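Local coordinates for isochorismatase family protein (Enterococcus faecalis, PDB 2A67) that probably acts as a hydrolase of the isochorismatase family, related to nicotinamidases, although its own substrate and reaction are not established, at residues I48-H52 with S63-F67; H83-F87 with T117-A122. One frame throughout, in Å; residues are numbered along the deposited sequence.

Contact 1 (I48-H52 with S63-F67)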
ATOM      1  N   ILE D  48     -15.449  13.850   2.629  1.00 25.63           N
ATOM      2  CA  ILE D  48     -15.791  12.476   3.078  1.00 26.72           C
ATOM      3  C   ILE D  48     -14.895  12.124   4.245  1.00 28.18           C
ATOM      4  O   ILE D  48     -13.664  12.047   4.099  1.00 30.09           O
ATOM      5  CB  ILE D  48     -15.595  11.452   1.976  1.00 25.62           C
ATOM      6  CG1 ILE D  48     -16.367  11.851   0.712  1.00 26.61           C
ATOM      7  CG2 ILE D  48     -16.039  10.000   2.447  1.00 26.23           C
ATOM      8  CD1 ILE D  48     -15.860  11.201  -0.600  1.00 27.04           C
ATOM      9  N   PHE D  49     -15.500  11.898   5.420  1.00 27.87           N
ATOM     10  CA  PHE D  49     -14.755  11.465   6.580  1.00 29.00           C
ATOM     11  C   PHE D  49     -14.837   9.944   6.676  1.00 29.62           C
ATOM     12  O   PHE D  49     -15.932   9.362   6.574  1.00 31.82           O
ATOM     13  CB  PHE D  49     -15.362  12.044   7.858  1.00 28.72           C
ATOM     14  CG  PHE D  49     -15.143  13.508   8.030  1.00 28.75           C
ATOM     15  CD1 PHE D  49     -16.111  14.422   7.598  1.00 29.91           C
ATOM     16  CD2 PHE D  49     -13.988  13.984   8.622  1.00 27.32           C
ATOM     17  CE1 PHE D  49     -15.928  15.753   7.768  1.00 32.41           C
ATOM     18  CE2 PHE D  49     -13.806  15.358   8.791  1.00 30.03           C
ATOM     19  CZ  PHE D  49     -14.777  16.224   8.361  1.00 32.54           C
ATOM     20  N   VAL D  50     -13.696   9.300   6.872  1.00 29.29           N
ATOM     21  CA  VAL D  50     -13.670   7.836   7.118  1.00 29.13           C
ATOM     22  C   VAL D  50     -13.421   7.613   8.619  1.00 29.40           C
ATOM     23  O   VAL D  50     -12.542   8.229   9.214  1.00 30.93           O
ATOM     24  CB  VAL D  50     -12.616   7.111   6.226  1.00 29.57           C
ATOM     25  CG1 VAL D  50     -12.599   5.607   6.543  1.00 29.02           C
ATOM     26  CG2 VAL D  50     -12.968   7.363   4.688  1.00 28.02           C
ATOM     27  N   GLN D  51     -14.262   6.792   9.230  1.00 29.54           N
ATOM     28  CA  GLN D  51     -14.116   6.443  10.636  1.00 28.38           C
ATOM     29  C   GLN D  51     -14.005   4.933  10.777  1.00 27.27           C
ATOM     30  O   GLN D  51     -14.814   4.163  10.229  1.00 26.39           O
ATOM     31  CB  GLN D  51     -15.305   6.966  11.436  1.00 28.48           C
ATOM     32  CG  GLN D  51     -15.332   8.492  11.529  1.00 29.45           C
ATOM     33  CD  GLN D  51     -16.603   9.007  12.124  1.00 30.24           C
ATOM     34  OE1 GLN D  51     -17.558   9.292  11.408  1.00 30.38           O
ATOM     35  NE2 GLN D  51     -16.651   9.102  13.456  1.00 30.59           N
ATOM     36  N   HIS D  52     -12.954   4.541  11.493  1.00 27.83           N
ATOM     37  CA  HIS D  52     -12.637   3.145  11.763  1.00 27.46           C
ATOM     38  C   HIS D  52     -13.462   2.714  12.993  1.00 26.73           C
ATOM     39  O   HIS D  52     -13.816   3.522  13.843  1.00 26.00           O
ATOM     40  CB  HIS D  52     -11.127   3.008  12.011  1.00 28.25           C
ATOM     41  CG  HIS D  52     -10.637   1.597  11.954  1.00 31.09           C
ATOM     42  ND1 HIS D  52     -10.412   0.849  13.090  1.00 34.48           N
ATOM     43  CD2 HIS D  52     -10.369   0.779  10.907  1.00 33.92           C
ATOM     44  CE1 HIS D  52      -9.987  -0.355  12.751  1.00 33.49           C
ATOM     45  NE2 HIS D  52      -9.959  -0.430  11.438  1.00 38.21           N
ATOM     46  N   SER D  63     -14.977   7.756  21.854  1.00 30.82           N
ATOM     47  CA  SER D  63     -13.622   7.588  21.333  1.00 31.88           C
ATOM     48  C   SER D  63     -13.593   7.441  19.780  1.00 31.77           C
ATOM     49  O   SER D  63     -12.632   7.879  19.118  1.00 31.63           O
ATOM     50  CB  SER D  63     -12.893   6.443  22.079  1.00 32.60           C
ATOM     51  OG  SER D  63     -13.261   5.179  21.550  1.00 35.22           O
ATOM     52  N   TRP D  64     -14.648   6.840  19.216  1.00 30.60           N
ATOM     53  CA  TRP D  64     -14.841   6.720  17.764  1.00 29.03           C
ATOM     54  C   TRP D  64     -15.181   8.065  17.071  1.00 29.61           C
ATOM     55  O   TRP D  64     -15.024   8.198  15.826  1.00 30.46           O
ATOM     56  CB  TRP D  64     -15.952   5.698  17.521  1.00 28.12           C
ATOM     57  CG  TRP D  64     -16.640   5.669  16.209  1.00 25.81           C
ATOM     58  CD1 TRP D  64     -16.393   4.798  15.179  1.00 25.15           C
ATOM     59  CD2 TRP D  64     -17.700   6.518  15.765  1.00 28.07           C
ATOM     60  NE1 TRP D  64     -17.217   5.061  14.130  1.00 26.91           N
ATOM     61  CE2 TRP D  64     -18.032   6.116  14.456  1.00 26.80           C
ATOM     62  CE3 TRP D  64     -18.375   7.609  16.326  1.00 26.81           C
ATOM     63  CZ2 TRP D  64     -19.048   6.742  13.707  1.00 25.91           C
ATOM     64  CZ3 TRP D  64     -19.374   8.214  15.601  1.00 24.93           C
ATOM     65  CH2 TRP D  64     -19.703   7.781  14.303  1.00 25.65           C
ATOM     66  N   GLN D  65     -15.644   9.055  17.829  1.00 29.18           N
ATOM     67  CA  GLN D  65     -16.061  10.307  17.200  1.00 29.26           C
ATOM     68  C   GLN D  65     -14.818  11.030  16.692  1.00 29.92           C
ATOM     69  O   GLN D  65     -13.707  10.782  17.191  1.00 28.66           O
ATOM     70  CB  GLN D  65     -16.825  11.212  18.174  1.00 29.13           C
ATOM     71  CG  GLN D  65     -18.165  10.674  18.776  1.00 27.08           C
ATOM     72  CD  GLN D  65     -18.782  11.719  19.667  1.00 28.90           C
ATOM     73  OE1 GLN D  65     -18.329  11.878  20.796  1.00 31.26           O
ATOM     74  NE2 GLN D  65     -19.810  12.462  19.174  1.00 23.52           N
ATOM     75  N   LEU D  66     -15.043  11.942  15.727  1.00 30.70           N
ATOM     76  CA  LEU D  66     -14.034  12.805  15.128  1.00 32.27           C
ATOM     77  C   LEU D  66     -13.572  13.837  16.130  1.00 33.39           C
ATOM     78  O   LEU D  66     -14.344  14.296  16.985  1.00 32.89           O
ATOM     79  CB  LEU D  66     -14.599  13.521  13.866  1.00 31.44           C
ATOM     80  CG  LEU D  66     -15.151  12.665  12.713  1.00 30.20           C
ATOM     81  CD1 LEU D  66     -15.878  13.460  11.630  1.00 34.91           C
ATOM     82  CD2 LEU D  66     -14.081  11.804  12.106  1.00 26.94           C
ATOM     83  N   PHE D  67     -12.290  14.166  16.066  1.00 34.80           N
ATOM     84  CA  PHE D  67     -11.751  15.225  16.902  1.00 36.81           C
ATOM     85  C   PHE D  67     -12.668  16.417  16.806  1.00 38.14           C
ATOM     86  O   PHE D  67     -13.047  16.810  15.696  1.00 38.85           O
ATOM     87  CB  PHE D  67     -10.388  15.655  16.370  1.00 36.50           C
ATOM     88  CG  PHE D  67      -9.338  14.610  16.530  1.00 36.76           C
ATOM     89  CD1 PHE D  67      -8.864  14.274  17.800  1.00 36.23           C
ATOM     90  CD2 PHE D  67      -8.820  13.963  15.426  1.00 36.31           C
ATOM     91  CE1 PHE D  67      -7.880  13.309  17.955  1.00 36.73           C
ATOM     92  CE2 PHE D  67      -7.830  12.998  15.575  1.00 37.72           C
ATOM     93  CZ  PHE D  67      -7.374  12.659  16.850  1.00 37.16           C
TER
HETATM   94  O   HOH W   1     -17.259   3.584  11.740  1.00 25.16           O
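The side chain of Q51 runs across that of W64 at about a right angle and lays NE2 3.2 Å above one face of the indole, toward its rim. The amide and ring planes are 32° apart, so this is a tilted approach and not a flat stack. From the same position Q51 NE2 donates to the carbonyl oxygen W64 O at 3.0 Å; the acceptor lies almost in the amide plane, and Q13 NE2 also donates to this oxygen. A first torsion of -69° sets Q51 CG beside its backbone N, and the extended chain beyond it carries the amide to the loop.

The tight part continues into L66, whose two methyls divide between two strand residues. L66 CD2 rests 3.6 Å from Q51 CG, while L66 CD1 makes a CH-pi contact over one face of F49, 3.8 Å from the ring centroid. In the Rossmann-like isochorismatase fold, strand 47-52 belongs to the central parallel sheet and I37 of helix 26-42 also touches F49. The other side is looser and wetter: a water donates to Q51 O (2.9 Å) and accepts from W64 NE1 (2.8 Å), lying in plane at the edge of the partly exposed indole.

Contact 2 (H83-F87 with T117-A122)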
ATOM      1  N   HIS D  83     -11.198  -2.167   8.329  1.00 39.29           N
ATOM      2  CA  HIS D  83      -9.762  -2.397   7.972  1.00 39.74           C
ATOM      3  C   HIS D  83      -8.925  -1.101   7.722  1.00 39.95           C
ATOM      4  O   HIS D  83      -9.507  -0.014   7.534  1.00 41.53           O
ATOM      5  CB  HIS D  83      -9.658  -3.301   6.730  1.00 40.91           C
ATOM      6  CG  HIS D  83      -8.244  -3.609   6.324  1.00 42.55           C
ATOM      7  ND1 HIS D  83      -7.532  -4.688   6.843  1.00 47.90           N
ATOM      8  CD2 HIS D  83      -7.403  -2.979   5.474  1.00 41.06           C
ATOM      9  CE1 HIS D  83      -6.310  -4.686   6.332  1.00 44.78           C
ATOM     10  NE2 HIS D  83      -6.210  -3.655   5.503  1.00 45.46           N
ATOM     11  N   ALA D  84      -7.576  -1.171   7.709  1.00 38.98           N
ATOM     12  CA  ALA D  84      -6.727   0.030   7.300  1.00 38.84           C
ATOM     13  C   ALA D  84      -7.205   0.637   5.966  1.00 37.91           C
ATOM     14  O   ALA D  84      -7.296   1.911   5.809  1.00 37.91           O
ATOM     15  CB  ALA D  84      -5.191  -0.336   7.176  1.00 39.07           C
ATOM     16  N   ASN D  85      -7.561  -0.273   5.043  1.00 35.97           N
ATOM     17  CA  ASN D  85      -8.072   0.082   3.687  1.00 34.18           C
ATOM     18  C   ASN D  85      -9.538   0.622   3.656  1.00 32.48           C
ATOM     19  O   ASN D  85     -10.492  -0.104   3.948  1.00 28.59           O
ATOM     20  CB  ASN D  85      -7.939  -1.183   2.838  1.00 35.21           C
ATOM     21  CG  ASN D  85      -8.260  -0.979   1.381  1.00 36.26           C
ATOM     22  OD1 ASN D  85      -8.933  -0.005   0.989  1.00 36.32           O
ATOM     23  ND2 ASN D  85      -7.760  -1.891   0.554  1.00 32.71           N
ATOM     24  N   ALA D  86      -9.729   1.885   3.244  1.00 30.53           N
ATOM     25  CA  ALA D  86     -11.043   2.544   3.365  1.00 29.09           C
ATOM     26  C   ALA D  86     -12.054   2.082   2.310  1.00 29.24           C
ATOM     27  O   ALA D  86     -13.241   2.440   2.387  1.00 30.10           O
ATOM     28  CB  ALA D  86     -10.865   4.110   3.312  1.00 31.29           C
ATOM     29  N   PHE D  87     -11.600   1.262   1.353  1.00 27.23           N
ATOM     30  CA  PHE D  87     -12.421   0.659   0.331  1.00 26.87           C
ATOM     31  C   PHE D  87     -12.796  -0.784   0.717  1.00 29.36           C
ATOM     32  O   PHE D  87     -13.766  -1.294   0.178  1.00 29.95           O
ATOM     33  CB  PHE D  87     -11.669   0.544  -1.014  1.00 26.46           C
ATOM     34  CG  PHE D  87     -11.271   1.893  -1.627  1.00 24.73           C
ATOM     35  CD1 PHE D  87     -10.048   2.462  -1.313  1.00 22.92           C
ATOM     36  CD2 PHE D  87     -12.172   2.590  -2.455  1.00 24.63           C
ATOM     37  CE1 PHE D  87      -9.687   3.768  -1.846  1.00 23.68           C
ATOM     38  CE2 PHE D  87     -11.823   3.881  -3.011  1.00 25.33           C
ATOM     39  CZ  PHE D  87     -10.582   4.438  -2.705  1.00 23.15           C
ATOM     40  N   THR D 117      -2.354   2.606   2.922  1.00 23.53           N
ATOM     41  CA  THR D 117      -3.145   1.603   2.223  1.00 22.58           C
ATOM     42  C   THR D 117      -4.193   2.220   1.334  1.00 22.79           C
ATOM     43  O   THR D 117      -4.371   1.794   0.214  1.00 24.62           O
ATOM     44  CB  THR D 117      -3.856   0.630   3.253  1.00 23.37           C
ATOM     45  OG1 THR D 117      -2.881   0.239   4.248  1.00 25.58           O
ATOM     46  CG2 THR D 117      -4.336  -0.639   2.516  1.00 23.53           C
ATOM     47  N   THR D 118      -4.939   3.185   1.834  1.00 23.24           N
ATOM     48  CA  THR D 118      -6.020   3.796   1.055  1.00 25.75           C
ATOM     49  C   THR D 118      -5.458   4.542  -0.246  1.00 24.96           C
ATOM     50  O   THR D 118      -6.083   4.509  -1.290  1.00 26.26           O
ATOM     51  CB  THR D 118      -6.810   4.747   1.975  1.00 26.37           C
ATOM     52  OG1 THR D 118      -7.283   3.963   3.114  1.00 29.76           O
ATOM     53  CG2 THR D 118      -8.020   5.409   1.225  1.00 26.90           C
ATOM     54  N   ILE D 119      -4.262   5.102  -0.141  1.00 24.73           N
ATOM     55  CA  ILE D 119      -3.557   5.805  -1.270  1.00 25.35           C
ATOM     56  C   ILE D 119      -3.174   4.781  -2.358  1.00 25.25           C
ATOM     57  O   ILE D 119      -3.555   4.943  -3.502  1.00 25.45           O
ATOM     58  CB  ILE D 119      -2.319   6.545  -0.766  1.00 24.88           C
ATOM     59  CG1 ILE D 119      -2.756   7.806   0.009  1.00 22.45           C
ATOM     60  CG2 ILE D 119      -1.355   6.937  -1.965  1.00 24.82           C
ATOM     61  CD1 ILE D 119      -1.564   8.419   0.785  1.00 20.27           C
ATOM     62  N   ARG D 120      -2.517   3.689  -1.962  1.00 24.82           N
ATOM     63  CA  ARG D 120      -2.140   2.590  -2.888  1.00 25.47           C
ATOM     64  C   ARG D 120      -3.359   1.954  -3.501  1.00 25.65           C
ATOM     65  O   ARG D 120      -3.382   1.721  -4.712  1.00 26.05           O
ATOM     66  CB  ARG D 120      -1.264   1.532  -2.198  1.00 25.93           C
ATOM     67  CG  ARG D 120      -0.004   2.182  -1.599  1.00 24.61           C
ATOM     68  CD  ARG D 120       1.139   1.218  -1.476  1.00 22.43           C
ATOM     69  NE  ARG D 120       2.054   1.675  -0.402  1.00 21.67           N
ATOM     70  CZ  ARG D 120       3.380   1.534  -0.420  1.00 21.78           C
ATOM     71  NH1 ARG D 120       4.012   0.954  -1.458  1.00 20.45           N
ATOM     72  NH2 ARG D 120       4.093   1.973   0.621  1.00 21.99           N
HETATM   73  N   MSE D 121      -4.396   1.745  -2.692  1.00 23.46           N
HETATM   74  CA  MSE D 121      -5.666   1.234  -3.232  1.00 24.75           C
HETATM   75  C   MSE D 121      -6.366   2.205  -4.229  1.00 23.71           C
HETATM   76  O   MSE D 121      -6.815   1.787  -5.281  1.00 22.19           O
HETATM   77  CB  MSE D 121      -6.606   0.854  -2.063  1.00 26.48           C
HETATM   78  CG  MSE D 121      -7.843   0.134  -2.498  1.00 33.49           C
HETATM   79 SE   MSE D 121      -7.541  -1.770  -3.081  1.00 49.44          SE
HETATM   80  CE  MSE D 121      -6.161  -2.054  -2.389  1.00 18.97           C
ATOM     81  N   ALA D 122      -6.538   3.451  -3.824  1.00 22.62           N
ATOM     82  CA  ALA D 122      -7.234   4.420  -4.614  1.00 22.95           C
ATOM     83  C   ALA D 122      -6.462   4.551  -5.939  1.00 22.31           C
ATOM     84  O   ALA D 122      -7.085   4.562  -6.966  1.00 23.71           O
ATOM     85  CB  ALA D 122      -7.245   5.748  -3.891  1.00 22.85           C
TER
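T118 meets the 83-87 loop through its hydroxyl: the backbone N of A86 donates to T118 OG1 at 3.2 Å, with an N-H...O angle of 148°. T118 OG1 in turn bonds to C114 O one helical turn earlier, so the hydroxyl joins the loop to the helix backbone. A first torsion of -57° places OG1 beside the backbone N of T118 and sets CG2 anti to that N, where it packs on A86 CB. A second polar bond shapes the loop itself. N85 OD1 accepts from the backbone N of F87 (3.0 Å), closing an Asx turn, which fixes the oxygen end of the amide; the side chain reaches M121.

The loop leaves the sheet after strand 77-81 and lies against helix 111-125, in the alpha/beta fold of the isochorismatase family.

Van der Waals packing fills most of the remaining interface. Its apolar part begins with N85 CB, 3.7 Å from T117 CG2. F87 and M121, a selenomethionine, run alongside each other, pointing opposite ways, with F87 CD1 3.4 Å from M121 CG. The ring of F87 continues to A122, with CE1 3.8 Å from A122 CB. L92 and L96 of helix 92-98 also pack on F87. Polar atoms join the packing too: N85 crosses M121 at about a right angle, its ND2 3.6 Å from M121 SE, and F87 presents its edge in plane to T118 O, a carbonyl already bonded to the backbone N of A122.

The second subunit lies close by: H123 of that chain stacks on H83, its G124 packs on N85, and its R120 NH1 pairs with T117 OG1, which also bonds to F113 O of its own chain.

Overall arrangement
The two contacts follow one another along the chain, and their centres lie about 16 Å apart. Strand 48-52 and loop 83-87 nevertheless touch: H52 CD2 approaches H83 O to 3.6 Å, and V50 CG1 packs against A86 CB at 4.0 Å. F49 and Q51 direct their CB atoms toward loop 63-67, whereas V50 and H52, whose CB atoms point away from it, meet loop 83-87. K81 is a common neighbour, touched by V50 and H52 and hydrogen-bonded to H83 O. By sequence, K81 and C114 probably correspond to the lysine and cysteine of the triad found in nicotinamidase-related enzymes; through T118, contact 2 lies next to this presumed cysteine. Contact 2, unlike contact 1, also reaches the second subunit.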